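PDB 4PH6: 3-dehydroquinate dehydratase from Enterococcus faecalis, which catalyses the cis-dehydration of 3-dehydroquinate to 3-dehydroshikimate through an imine intermediate, the third step of the chorismate pathway. Local coordinates for residues V108-E119 against E133-C144. Sequence-based numbering, arbitrary orientation.
Sequences VKKGALDLLDIE and EAKKAGIKIVLC
Leu-116 and Val-142 lie at the centre of a parallel strand pairing, 115-119 against 140-144, whose axes diverge by 27°, a twist that helps close a (beta/alpha)8 barrel. Lys-140 N donates to Asp-114 O, and Leu-116 N to Lys-140 O; Val-142 N to Leu-116 O (2.7 Å) and Ile-118 N to Val-142 O follow, before a weak bond from Cys-144 N to Ile-118 O. A water joins Asp-114 O to Gly-138 O, where a Schellman motif ends helix 124-136. On the helix-facing side, Ile-139 packs among Val-108 of helix 97-110, Leu-113 and Leu-116: its CG2, anti to the backbone N (the CG1 torsion is -54°), presses on Leu-113 CD1 at a tight 3.5 Å, while Ile-139 CD1 also reaches Val-108 CG2, 4.0 Å away. Further along, Leu-143 CD2 packs 3.6 Å from Ile-118 CB. On the barrel-interior side, Leu-115 CD2 touches Val-142 CG2, and Cys-144 SG sits 3.1 Å from both Asp-117 OD1 and OD2. Asp-117 and Glu-119 both form salt bridges with Arg-85, a predicted substrate-binding residue; Glu-119 also hydrogen-bonds Thr-86, and Cys-144 touches Lys-173, the predicted Schiff-base lysine. Helix 124-136 makes the right-handed crossover between these strands, which strands 80-83 and 171-176 flank.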
# COMPACT_ATOMS: atom_id res chain seq x y z
N VAL A 108 -23.82 -28.50 5.07
CA VAL A 108 -24.65 -27.82 6.05
C VAL A 108 -25.26 -28.82 7.04
O VAL A 108 -25.27 -28.57 8.25
CB VAL A 108 -25.76 -26.99 5.38
CG1 VAL A 108 -26.82 -26.57 6.40
CG2 VAL A 108 -25.16 -25.77 4.68
N LYS A 109 -25.74 -29.96 6.53
CA LYS A 109 -26.40 -30.97 7.34
C LYS A 109 -25.46 -31.83 8.18
O LYS A 109 -25.74 -32.09 9.35
CB LYS A 109 -27.23 -31.92 6.45
CG LYS A 109 -28.47 -31.28 5.87
CD LYS A 109 -29.06 -32.12 4.76
CE LYS A 109 -30.21 -31.38 4.10
NZ LYS A 109 -30.57 -31.96 2.78
N LYS A 110 -24.35 -32.27 7.58
CA LYS A 110 -23.53 -33.30 8.19
C LYS A 110 -22.03 -32.99 8.16
O LYS A 110 -21.21 -33.84 8.51
CB LYS A 110 -23.76 -34.65 7.50
CG LYS A 110 -25.10 -35.30 7.82
CD LYS A 110 -25.57 -36.18 6.67
CE LYS A 110 -26.74 -37.08 7.11
NZ LYS A 110 -27.19 -38.00 6.01
N GLY A 111 -21.68 -31.77 7.75
CA GLY A 111 -20.29 -31.37 7.72
C GLY A 111 -19.93 -30.44 8.86
O GLY A 111 -20.81 -30.01 9.60
N ALA A 112 -18.64 -30.14 8.99
CA ALA A 112 -18.18 -29.15 9.96
C ALA A 112 -17.67 -27.91 9.24
O ALA A 112 -16.87 -28.01 8.30
CB ALA A 112 -17.09 -29.76 10.85
N LEU A 113 -18.13 -26.74 9.67
CA LEU A 113 -17.73 -25.47 9.07
C LEU A 113 -18.30 -24.29 9.84
O LEU A 113 -19.34 -24.40 10.46
CB LEU A 113 -18.17 -25.40 7.60
CG LEU A 113 -19.67 -25.47 7.28
CD1 LEU A 113 -20.07 -24.30 6.44
CD2 LEU A 113 -20.06 -26.77 6.60
N ASP A 114 -17.62 -23.15 9.80
CA ASP A 114 -18.08 -21.98 10.55
C ASP A 114 -18.57 -20.89 9.62
O ASP A 114 -19.45 -20.11 9.98
CB ASP A 114 -16.95 -21.46 11.44
CG ASP A 114 -16.46 -22.52 12.40
OD1 ASP A 114 -17.29 -23.09 13.13
OD2 ASP A 114 -15.26 -22.84 12.40
N LEU A 115 -17.99 -20.84 8.42
CA LEU A 115 -18.37 -19.89 7.39
C LEU A 115 -18.53 -20.61 6.07
O LEU A 115 -17.81 -21.55 5.76
CB LEU A 115 -17.34 -18.77 7.25
CG LEU A 115 -16.98 -17.99 8.51
CD1 LEU A 115 -15.70 -18.55 9.12
CD2 LEU A 115 -16.84 -16.53 8.18
N LEU A 116 -19.50 -20.17 5.29
CA LEU A 116 -19.75 -20.77 3.99
C LEU A 116 -19.62 -19.72 2.90
O LEU A 116 -20.25 -18.65 2.97
CB LEU A 116 -21.14 -21.44 3.94
CG LEU A 116 -21.59 -22.16 2.66
CD1 LEU A 116 -20.54 -23.15 2.16
CD2 LEU A 116 -22.96 -22.85 2.86
N ASP A 117 -18.78 -20.02 1.92
CA ASP A 117 -18.59 -19.18 0.75
C ASP A 117 -19.63 -19.50 -0.33
O ASP A 117 -19.76 -20.63 -0.79
CB ASP A 117 -17.16 -19.38 0.20
CG ASP A 117 -16.89 -18.56 -1.05
OD1 ASP A 117 -17.48 -18.87 -2.10
OD2 ASP A 117 -16.04 -17.63 -1.01
N ILE A 118 -20.37 -18.47 -0.76
CA ILE A 118 -21.36 -18.61 -1.82
C ILE A 118 -21.20 -17.48 -2.83
O ILE A 118 -21.22 -16.31 -2.48
CB ILE A 118 -22.79 -18.60 -1.27
CG1 ILE A 118 -22.99 -19.74 -0.27
CG2 ILE A 118 -23.82 -18.70 -2.43
CD1 ILE A 118 -24.34 -19.74 0.40
N GLU A 119 -21.01 -17.84 -4.09
CA GLU A 119 -20.82 -16.83 -5.12
C GLU A 119 -22.12 -16.06 -5.40
O GLU A 119 -23.17 -16.65 -5.62
CB GLU A 119 -20.27 -17.47 -6.38
CG GLU A 119 -18.90 -18.06 -6.13
CD GLU A 119 -18.32 -18.79 -7.32
OE1 GLU A 119 -18.98 -18.90 -8.37
OE2 GLU A 119 -17.18 -19.28 -7.18
N GLU A 133 -30.80 -22.12 5.29
CA GLU A 133 -30.47 -23.41 5.91
C GLU A 133 -29.09 -23.37 6.58
O GLU A 133 -28.90 -23.94 7.66
CB GLU A 133 -30.53 -24.54 4.88
CG GLU A 133 -31.93 -24.88 4.39
CD GLU A 133 -32.92 -25.14 5.52
OE1 GLU A 133 -32.69 -26.08 6.31
OE2 GLU A 133 -33.92 -24.39 5.63
N ALA A 134 -28.12 -22.70 5.97
CA ALA A 134 -26.82 -22.55 6.60
C ALA A 134 -26.90 -21.69 7.87
O ALA A 134 -26.31 -22.06 8.90
CB ALA A 134 -25.82 -21.95 5.62
N LYS A 135 -27.62 -20.57 7.81
CA LYS A 135 -27.71 -19.68 8.98
C LYS A 135 -28.40 -20.36 10.15
O LYS A 135 -28.00 -20.18 11.30
CB LYS A 135 -28.45 -18.37 8.65
CG LYS A 135 -27.64 -17.40 7.81
CD LYS A 135 -28.14 -15.97 7.86
CE LYS A 135 -27.20 -15.09 7.02
NZ LYS A 135 -27.52 -13.63 7.06
N LYS A 136 -29.45 -21.12 9.84
CA LYS A 136 -30.15 -21.87 10.86
C LYS A 136 -29.17 -22.80 11.59
O LYS A 136 -29.28 -22.99 12.81
CB LYS A 136 -31.31 -22.66 10.24
CG LYS A 136 -32.22 -23.32 11.25
CD LYS A 136 -33.37 -24.05 10.56
CE LYS A 136 -34.42 -23.07 10.04
NZ LYS A 136 -35.46 -22.71 11.06
N ALA A 137 -28.21 -23.35 10.87
CA ALA A 137 -27.18 -24.21 11.47
C ALA A 137 -26.06 -23.42 12.15
O ALA A 137 -25.10 -24.01 12.63
CB ALA A 137 -26.57 -25.16 10.42
N GLY A 138 -26.18 -22.08 12.18
CA GLY A 138 -25.19 -21.24 12.84
C GLY A 138 -23.96 -20.95 11.99
O GLY A 138 -22.93 -20.50 12.48
N ILE A 139 -24.07 -21.20 10.69
CA ILE A 139 -22.97 -20.91 9.78
C ILE A 139 -23.03 -19.47 9.26
O ILE A 139 -24.08 -19.03 8.78
CB ILE A 139 -22.99 -21.86 8.59
CG1 ILE A 139 -23.00 -23.31 9.08
CG2 ILE A 139 -21.81 -21.58 7.70
CD1 ILE A 139 -23.39 -24.32 8.02
N LYS A 140 -21.92 -18.73 9.36
CA LYS A 140 -21.82 -17.39 8.79
C LYS A 140 -21.67 -17.46 7.27
O LYS A 140 -20.93 -18.29 6.74
CB LYS A 140 -20.62 -16.61 9.36
CG LYS A 140 -20.58 -16.50 10.88
CD LYS A 140 -21.80 -15.77 11.41
CE LYS A 140 -21.75 -15.72 12.94
NZ LYS A 140 -23.05 -15.26 13.51
N ILE A 141 -22.35 -16.56 6.58
CA ILE A 141 -22.33 -16.58 5.12
C ILE A 141 -21.38 -15.56 4.51
O ILE A 141 -21.43 -14.36 4.83
CB ILE A 141 -23.73 -16.34 4.56
CG1 ILE A 141 -24.66 -17.46 5.03
CG2 ILE A 141 -23.67 -16.28 3.04
CD1 ILE A 141 -24.18 -18.84 4.62
N VAL A 142 -20.51 -16.03 3.62
CA VAL A 142 -19.67 -15.12 2.84
C VAL A 142 -20.13 -15.16 1.39
O VAL A 142 -19.84 -16.12 0.69
CB VAL A 142 -18.16 -15.47 2.91
CG1 VAL A 142 -17.36 -14.47 2.09
CG2 VAL A 142 -17.67 -15.50 4.34
N LEU A 143 -20.87 -14.14 0.96
CA LEU A 143 -21.19 -13.98 -0.46
C LEU A 143 -19.97 -13.36 -1.11
O LEU A 143 -19.25 -12.59 -0.48
CB LEU A 143 -22.44 -13.12 -0.69
CG LEU A 143 -23.77 -13.74 -0.26
CD1 LEU A 143 -24.96 -13.06 -0.94
CD2 LEU A 143 -23.81 -15.25 -0.47
N CYS A 144 -19.73 -13.69 -2.37
CA CYS A 144 -18.47 -13.32 -2.97
C CYS A 144 -18.51 -13.30 -4.47
O CYS A 144 -19.32 -13.98 -5.12
CB CYS A 144 -17.40 -14.28 -2.50
SG CYS A 144 -17.83 -15.95 -2.94
O HOH W 1 -19.96 -19.83 12.49